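Local structure of putative methyltransferase (Porphyromonas gingivalis, 3LL7) at residues 251-263 / 268-280. The protein is a putative methyltransferase, probably transferring a methyl group to a substrate that has not been identified. Sequence-based numbering, arbitrary orientation.
With FMT (formic acid), chain E; FMT (formic acid), chain I.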
ATOM      1  N   ILE A 251     -10.366  23.081  -1.542  1.00 17.94           N
ATOM      2  CA  ILE A 251      -9.249  23.360  -0.626  1.00 17.59           C
ATOM      3  C   ILE A 251      -8.036  23.585  -1.500  1.00 17.14           C
ATOM      4  O   ILE A 251      -7.734  22.734  -2.344  1.00 17.03           O
ATOM      5  CB  ILE A 251      -8.935  22.138   0.277  1.00 17.21           C
ATOM      6  CG1 ILE A 251     -10.161  21.739   1.098  1.00 18.08           C
ATOM      7  CG2 ILE A 251      -7.753  22.439   1.229  1.00 17.96           C
ATOM      8  CD1 ILE A 251     -10.034  20.405   1.781  1.00 18.93           C
ATOM      9  N   PRO A 252      -7.319  24.708  -1.304  1.00 16.92           N
ATOM     10  CA  PRO A 252      -6.119  24.859  -2.118  1.00 16.71           C
ATOM     11  C   PRO A 252      -5.132  23.721  -1.795  1.00 16.38           C
ATOM     12  O   PRO A 252      -5.193  23.144  -0.699  1.00 15.60           O
ATOM     13  CB  PRO A 252      -5.595  26.260  -1.750  1.00 17.74           C
ATOM     14  CG  PRO A 252      -6.160  26.551  -0.397  1.00 18.47           C
ATOM     15  CD  PRO A 252      -7.482  25.794  -0.318  1.00 17.23           C
ATOM     16  N   PRO A 253      -4.278  23.354  -2.767  1.00 15.50           N
ATOM     17  CA  PRO A 253      -3.448  22.161  -2.679  1.00 14.38           C
ATOM     18  C   PRO A 253      -2.562  22.127  -1.426  1.00 13.30           C
ATOM     19  O   PRO A 253      -2.424  21.081  -0.782  1.00 12.37           O
ATOM     20  CB  PRO A 253      -2.624  22.242  -3.960  1.00 14.56           C
ATOM     21  CG  PRO A 253      -3.596  22.886  -4.946  1.00 15.55           C
ATOM     22  CD  PRO A 253      -4.155  24.000  -4.091  1.00 15.89           C
ATOM     23  N   GLU A 254      -2.022  23.282  -1.050  1.00 11.32           N
ATOM     24  CA  GLU A 254      -1.129  23.358   0.105  1.00 10.05           C
ATOM     25  C   GLU A 254      -1.860  23.140   1.424  1.00  8.90           C
ATOM     26  O   GLU A 254      -1.229  22.884   2.433  1.00  8.45           O
ATOM     27  CB  GLU A 254      -0.396  24.705   0.138  1.00 10.56           C
ATOM     28  CG  GLU A 254      -1.279  25.888   0.530  1.00 12.69           C
ATOM     29  CD  GLU A 254      -1.977  26.619  -0.644  1.00 17.09           C
ATOM     30  OE1 GLU A 254      -2.052  26.087  -1.787  1.00 17.90           O
ATOM     31  OE2 GLU A 254      -2.461  27.753  -0.400  1.00 15.82           O
ATOM     32  N   LYS A 255      -3.185  23.243   1.397  1.00  8.31           N
ATOM     33  CA  LYS A 255      -4.025  23.041   2.576  1.00  8.61           C
ATOM     34  C   LYS A 255      -4.738  21.691   2.611  1.00  8.35           C
ATOM     35  O   LYS A 255      -5.426  21.385   3.585  1.00  8.40           O
ATOM     36  CB  LYS A 255      -5.075  24.146   2.673  1.00  8.66           C
ATOM     37  CG  LYS A 255      -4.490  25.482   3.036  1.00 11.27           C
ATOM     38  CD  LYS A 255      -5.603  26.507   3.206  1.00 13.87           C
ATOM     39  CE  LYS A 255      -5.049  27.906   3.356  1.00 18.72           C
ATOM     40  NZ  LYS A 255      -4.474  28.119   4.707  1.00 20.24           N
ATOM     41  N   VAL A 256      -4.583  20.883   1.571  1.00  7.87           N
ATOM     42  CA  VAL A 256      -5.186  19.543   1.608  1.00  8.48           C
ATOM     43  C   VAL A 256      -4.574  18.694   2.733  1.00  9.76           C
ATOM     44  O   VAL A 256      -3.349  18.550   2.795  1.00  8.86           O
ATOM     45  CB  VAL A 256      -5.057  18.825   0.260  1.00  8.76           C
ATOM     46  CG1 VAL A 256      -5.486  17.340   0.378  1.00  8.91           C
ATOM     47  CG2 VAL A 256      -5.947  19.556  -0.793  1.00  8.26           C
ATOM     48  N   PRO A 257      -5.422  18.123   3.623  1.00 10.39           N
ATOM     49  CA  PRO A 257      -4.921  17.227   4.671  1.00 10.51           C
ATOM     50  C   PRO A 257      -4.279  15.955   4.100  1.00 10.21           C
ATOM     51  O   PRO A 257      -4.922  15.217   3.349  1.00 11.45           O
ATOM     52  CB  PRO A 257      -6.191  16.835   5.447  1.00 11.36           C
ATOM     53  CG  PRO A 257      -7.175  17.938   5.163  1.00 11.31           C
ATOM     54  CD  PRO A 257      -6.868  18.379   3.767  1.00 11.34           C
ATOM     55  N   ILE A 258      -3.025  15.720   4.471  1.00  9.14           N
ATOM     56  CA  ILE A 258      -2.284  14.516   4.112  1.00  7.85           C
ATOM     57  C   ILE A 258      -2.219  13.622   5.335  1.00  7.60           C
ATOM     58  O   ILE A 258      -1.741  14.052   6.406  1.00  7.58           O
ATOM     59  CB  ILE A 258      -0.866  14.865   3.626  1.00  6.80           C
ATOM     60  CG1 ILE A 258      -0.950  15.837   2.419  1.00  8.58           C
ATOM     61  CG2 ILE A 258      -0.088  13.621   3.231  1.00  5.73           C
ATOM     62  CD1 ILE A 258       0.369  16.542   2.131  1.00 14.06           C
ATOM     63  N   HIS A 259      -2.666  12.374   5.170  1.00  7.36           N
ATOM     64  CA  HIS A 259      -2.606  11.384   6.240  1.00  8.33           C
ATOM     65  C   HIS A 259      -1.496  10.381   5.962  1.00  9.72           C
ATOM     66  O   HIS A 259      -1.527   9.691   4.919  1.00 10.87           O
ATOM     67  CB  HIS A 259      -3.910  10.580   6.296  1.00  8.16           C
ATOM     68  CG  HIS A 259      -5.110  11.373   6.693  1.00  9.47           C
ATOM     69  ND1 HIS A 259      -5.460  12.570   6.102  1.00 12.49           N
ATOM     70  CD2 HIS A 259      -6.055  11.121   7.627  1.00  8.01           C
ATOM     71  CE1 HIS A 259      -6.575  13.019   6.656  1.00 10.65           C
ATOM     72  NE2 HIS A 259      -6.954  12.155   7.580  1.00 11.43           N
ATOM     73  N   ALA A 260      -0.552  10.251   6.895  1.00  8.68           N
ATOM     74  CA  ALA A 260       0.522   9.277   6.729  1.00  8.79           C
ATOM     75  C   ALA A 260       0.258   8.185   7.714  1.00  9.51           C
ATOM     76  O   ALA A 260       0.168   8.439   8.928  1.00  9.16           O
ATOM     77  CB  ALA A 260       1.914   9.939   6.967  1.00  9.68           C
ATOM     78  N   ILE A 261       0.090   6.963   7.214  1.00  9.09           N
ATOM     79  CA  ILE A 261      -0.259   5.898   8.142  1.00 10.12           C
ATOM     80  C   ILE A 261       0.513   4.630   7.871  1.00  9.72           C
ATOM     81  O   ILE A 261       0.727   4.266   6.721  1.00  8.59           O
ATOM     82  CB  ILE A 261      -1.758   5.655   8.209  1.00 12.06           C
ATOM     83  CG1 ILE A 261      -2.105   4.835   9.500  1.00 14.93           C
ATOM     84  CG2 ILE A 261      -2.251   5.040   6.923  1.00 12.30           C
ATOM     85  CD1 ILE A 261      -3.540   5.047  10.013  1.00 17.02           C
ATOM     86  N   ASN A 262       0.937   3.978   8.941  1.00  8.88           N
ATOM     87  CA  ASN A 262       1.695   2.760   8.817  1.00  7.67           C
ATOM     88  C   ASN A 262       0.864   1.681   9.460  1.00  8.75           C
ATOM     89  O   ASN A 262       0.810   1.616  10.675  1.00  7.94           O
ATOM     90  CB  ASN A 262       3.064   2.900   9.529  1.00  7.61           C
ATOM     91  CG  ASN A 262       3.976   1.720   9.294  1.00  9.19           C
ATOM     92  OD1 ASN A 262       4.006   1.157   8.204  1.00 11.49           O
ATOM     93  ND2 ASN A 262       4.749   1.332  10.329  1.00  8.20           N
ATOM     94  N   LEU A 263       0.209   0.846   8.649  1.00  9.61           N
ATOM     95  CA  LEU A 263      -0.686  -0.203   9.181  1.00 11.35           C
ATOM     96  C   LEU A 263       0.102  -1.348   9.813  1.00 13.20           C
ATOM     97  O   LEU A 263       1.068  -1.825   9.227  1.00 12.87           O
ATOM     98  CB  LEU A 263      -1.626  -0.734   8.084  1.00 10.86           C
ATOM     99  CG  LEU A 263      -2.433   0.362   7.394  1.00 10.74           C
ATOM    100  CD1 LEU A 263      -3.255  -0.192   6.217  1.00 11.93           C
ATOM    101  CD2 LEU A 263      -3.301   1.140   8.399  1.00  9.15           C
ATOM    102  N   THR A 268      -6.368  -0.987  15.361  1.00 23.78           N
ATOM    103  CA  THR A 268      -6.308   0.438  15.673  1.00 23.60           C
ATOM    104  C   THR A 268      -4.873   0.991  15.632  1.00 23.47           C
ATOM    105  O   THR A 268      -3.994   0.475  16.342  1.00 24.34           O
ATOM    106  CB  THR A 268      -6.941   0.694  17.039  1.00 23.85           C
ATOM    107  N   VAL A 269      -4.659   1.994  14.759  1.00 21.96           N
ATOM    108  CA  VAL A 269      -3.491   2.901  14.729  1.00 20.65           C
ATOM    109  C   VAL A 269      -3.966   4.302  14.255  1.00 18.51           C
ATOM    110  O   VAL A 269      -4.987   4.440  13.576  1.00 18.17           O
ATOM    111  CB  VAL A 269      -2.306   2.392  13.817  1.00 21.12           C
ATOM    112  CG1 VAL A 269      -1.339   3.530  13.456  1.00 21.94           C
ATOM    113  CG2 VAL A 269      -1.542   1.236  14.481  1.00 22.58           C
ATOM    114  N   ILE A 270      -3.195   5.316  14.619  1.00 16.10           N
ATOM    115  CA  ILE A 270      -3.560   6.726  14.512  1.00 14.04           C
ATOM    116  C   ILE A 270      -2.750   7.384  13.367  1.00 13.05           C
ATOM    117  O   ILE A 270      -1.545   7.211  13.325  1.00 14.13           O
ATOM    118  CB  ILE A 270      -3.222   7.373  15.909  1.00 14.10           C
ATOM    119  CG1 ILE A 270      -3.995   6.670  17.037  1.00 14.69           C
ATOM    120  CG2 ILE A 270      -3.398   8.857  15.930  1.00 11.82           C
ATOM    121  CD1 ILE A 270      -5.462   6.448  16.775  1.00 17.57           C
ATOM    122  N   PRO A 271      -3.406   8.114  12.428  1.00 10.85           N
ATOM    123  CA  PRO A 271      -2.630   8.711  11.322  1.00 10.39           C
ATOM    124  C   PRO A 271      -1.831   9.926  11.786  1.00  8.99           C
ATOM    125  O   PRO A 271      -2.227  10.585  12.755  1.00  8.34           O
ATOM    126  CB  PRO A 271      -3.712   9.187  10.364  1.00 10.64           C
ATOM    127  CG  PRO A 271      -4.905   9.510  11.252  1.00 10.76           C
ATOM    128  CD  PRO A 271      -4.845   8.439  12.344  1.00 11.81           C
ATOM    129  N   PHE A 272      -0.732  10.218  11.101  1.00  7.50           N
ATOM    130  CA  PHE A 272      -0.089  11.529  11.229  1.00  7.80           C
ATOM    131  C   PHE A 272      -0.720  12.426  10.169  1.00  8.51           C
ATOM    132  O   PHE A 272      -0.592  12.161   8.968  1.00 10.08           O
ATOM    133  CB  PHE A 272       1.412  11.379  10.980  1.00  7.29           C
ATOM    134  CG  PHE A 272       2.200  12.597  11.326  1.00  6.84           C
ATOM    135  CD1 PHE A 272       2.817  12.697  12.574  1.00  7.48           C
ATOM    136  CD2 PHE A 272       2.285  13.656  10.431  1.00  9.35           C
ATOM    137  CE1 PHE A 272       3.524  13.826  12.936  1.00  9.80           C
ATOM    138  CE2 PHE A 272       3.012  14.820  10.784  1.00  9.39           C
ATOM    139  CZ  PHE A 272       3.627  14.898  12.046  1.00  8.46           C
ATOM    140  N   ILE A 273      -1.441  13.457  10.586  1.00  7.50           N
ATOM    141  CA  ILE A 273      -2.119  14.313   9.612  1.00  7.76           C
ATOM    142  C   ILE A 273      -1.453  15.689   9.589  1.00  7.48           C
ATOM    143  O   ILE A 273      -1.212  16.287  10.647  1.00  8.09           O
ATOM    144  CB  ILE A 273      -3.594  14.482   9.976  1.00  7.02           C
ATOM    145  CG1 ILE A 273      -4.277  13.107  10.190  1.00  6.39           C
ATOM    146  CG2 ILE A 273      -4.348  15.342   8.933  1.00  8.64           C
ATOM    147  CD1 ILE A 273      -5.742  13.262  10.666  1.00  7.06           C
ATOM    148  N   PHE A 274      -1.153  16.179   8.388  1.00  6.76           N
ATOM    149  CA  PHE A 274      -0.530  17.497   8.246  1.00  7.85           C
ATOM    150  C   PHE A 274      -0.890  18.081   6.870  1.00  8.25           C
ATOM    151  O   PHE A 274      -1.648  17.467   6.109  1.00  8.45           O
ATOM    152  CB  PHE A 274       1.019  17.397   8.428  1.00  6.89           C
ATOM    153  CG  PHE A 274       1.734  16.776   7.251  1.00  8.32           C
ATOM    154  CD1 PHE A 274       2.609  17.550   6.476  1.00  8.04           C
ATOM    155  CD2 PHE A 274       1.537  15.412   6.903  1.00  6.91           C
ATOM    156  CE1 PHE A 274       3.265  16.984   5.369  1.00  9.99           C
ATOM    157  CE2 PHE A 274       2.179  14.866   5.790  1.00  8.38           C
ATOM    158  CZ  PHE A 274       3.044  15.673   5.018  1.00  9.80           C
ATOM    159  N   THR A 275      -0.348  19.260   6.557  1.00  7.69           N
ATOM    160  CA  THR A 275      -0.534  19.881   5.243  1.00  7.62           C
ATOM    161  C   THR A 275       0.800  20.381   4.734  1.00  7.40           C
ATOM    162  O   THR A 275       1.722  20.631   5.521  1.00  7.74           O
ATOM    163  CB  THR A 275      -1.477  21.102   5.311  1.00  7.96           C
ATOM    164  OG1 THR A 275      -0.902  22.108   6.158  1.00  6.75           O
ATOM    165  CG2 THR A 275      -2.841  20.700   5.834  1.00  8.88           C
HETATM  166  N   MSE A 276       0.916  20.530   3.423  1.00  8.29           N
HETATM  167  CA  MSE A 276       2.148  21.006   2.837  1.00 10.37           C
HETATM  168  C   MSE A 276       2.441  22.427   3.322  1.00 10.05           C
HETATM  169  O   MSE A 276       3.616  22.787   3.505  1.00  9.86           O
HETATM  170  CB  MSE A 276       2.090  20.972   1.310  1.00 11.16           C
HETATM  171  CG  MSE A 276       2.258  19.564   0.737  1.00 17.02           C
HETATM  172 SE   MSE A 276       3.738  18.558   1.561  0.75 30.22          SE
HETATM  173  CE  MSE A 276       5.289  19.651   1.188  1.00 25.79           C
ATOM    174  N   GLU A 277       1.379  23.218   3.527  1.00  9.14           N
ATOM    175  CA  GLU A 277       1.520  24.586   4.030  1.00  9.89           C
ATOM    176  C   GLU A 277       2.229  24.568   5.381  1.00  9.74           C
ATOM    177  O   GLU A 277       3.117  25.394   5.634  1.00  8.05           O
ATOM    178  CB  GLU A 277       0.168  25.281   4.184  1.00 10.28           C
ATOM    179  CG  GLU A 277       0.290  26.684   4.740  1.00 12.62           C
ATOM    180  CD  GLU A 277      -1.037  27.364   4.935  1.00 16.60           C
ATOM    181  OE1 GLU A 277      -2.044  26.684   5.191  1.00 18.96           O
ATOM    182  OE2 GLU A 277      -1.072  28.604   4.828  1.00 20.99           O
ATOM    183  N   GLU A 278       1.794  23.657   6.256  1.00  9.27           N
ATOM    184  CA  GLU A 278       2.411  23.517   7.578  1.00  9.35           C
ATOM    185  C   GLU A 278       3.858  23.117   7.422  1.00  8.88           C
ATOM    186  O   GLU A 278       4.748  23.767   7.985  1.00  9.88           O
ATOM    187  CB  GLU A 278       1.644  22.496   8.440  1.00  9.20           C
ATOM    188  CG  GLU A 278       2.308  22.204   9.791  1.00 10.46           C
ATOM    189  CD  GLU A 278       1.534  21.159  10.562  1.00 12.75           C
ATOM    190  OE1 GLU A 278       0.730  20.422   9.920  1.00 12.40           O
ATOM    191  OE2 GLU A 278       1.712  21.079  11.792  1.00 11.50           O
ATOM    192  N   GLU A 279       4.122  22.054   6.659  1.00  8.75           N
ATOM    193  CA  GLU A 279       5.503  21.611   6.414  1.00  9.24           C
ATOM    194  C   GLU A 279       6.408  22.739   5.932  1.00 10.66           C
ATOM    195  O   GLU A 279       7.520  22.866   6.392  1.00 10.10           O
ATOM    196  CB  GLU A 279       5.538  20.457   5.403  1.00  9.65           C
ATOM    197  CG  GLU A 279       6.941  19.911   5.026  1.00  9.44           C
ATOM    198  CD  GLU A 279       7.716  19.231   6.168  1.00 11.98           C
ATOM    199  OE1 GLU A 279       7.104  18.836   7.188  1.00 11.52           O
ATOM    200  OE2 GLU A 279       8.955  19.037   6.022  1.00 13.18           O
ATOM    201  N   ARG A 280       5.902  23.550   5.006  1.00 10.57           N
ATOM    202  CA  ARG A 280       6.722  24.622   4.420  1.00 12.36           C
ATOM    203  C   ARG A 280       6.947  25.810   5.357  1.00 11.94           C
ATOM    204  O   ARG A 280       7.989  26.452   5.297  1.00 13.44           O
ATOM    205  CB  ARG A 280       6.049  25.108   3.137  1.00 12.42           C
ATOM    206  CG  ARG A 280       6.369  24.189   1.979  1.00 16.44           C
ATOM    207  CD  ARG A 280       5.341  24.248   0.858  1.00 23.18           C
ATOM    208  NE  ARG A 280       5.424  23.008   0.095  1.00 28.56           N
ATOM    209  CZ  ARG A 280       4.813  22.782  -1.060  1.00 31.32           C
ATOM    210  NH1 ARG A 280       4.068  23.727  -1.623  1.00 32.60           N
ATOM    211  NH2 ARG A 280       4.966  21.607  -1.658  1.00 32.58           N
TER
HETATM  212  C   FMT E 504       1.709   6.351  11.916  1.00 35.33           C
HETATM  213  O1  FMT E 504       1.735   7.503  11.438  1.00 34.57           O
HETATM  214  O2  FMT E 504       0.885   5.456  11.654  1.00 35.99           O
HETATM  215  C   FMT I 509       4.372   2.894  13.344  1.00 45.11           C
HETATM  216  O1  FMT I 509       4.164   3.952  13.938  1.00 45.82           O
HETATM  217  O2  FMT I 509       5.461   2.617  12.849  1.00 44.96           O
HETATM  218  O   HOH W   1      -1.341  19.721   1.646  1.00  9.22           O
HETATM  219  O   HOH W   2      -2.812  30.660   4.922  1.00 37.15           O
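I258 and F274 form a hydrogen-bonded pair of an antiparallel beta hairpin, I258 N reaching F274 O at 2.8 Å and F274 N returning to I258 O at 3.0 Å; A260 and F272 repeat the exchange. On this face branched I258 lays CG2 against F274 CE2 (3.6 Å) and CD1 against CG of selenomethionine M276, while the CB atoms of small A260 and F272 meet, the F272 ring leading away from strand 258-263. The other face carries the non-hydrogen-bonded pair H259 and I273. I273 CG1 sits over one face of the imidazole, 3.9 Å from its centroid, a CH-pi contact; H259 CG and I273 CG1 both lie beside their backbone N (chi1 -66° and -52°), which lays the side chains alongside each other.

Beyond the strands, E254 O accepts from E277 N (2.8 Å). First-turn N-H groups lack helical carbonyl partners, so N-cap threonine T275 offers OG1 to E278 N. Exposed K255 NZ and E277 OE1 form a salt bridge (2.9 Å), a water linking E277 OE2 to that ammonium.

H259 stacks on H229 of parallel strand 225-233; 272-274, paired within the chain with 258-263 alone, is the edge strand, and helices 299-304 and 307-314 cover the phenylalanine face.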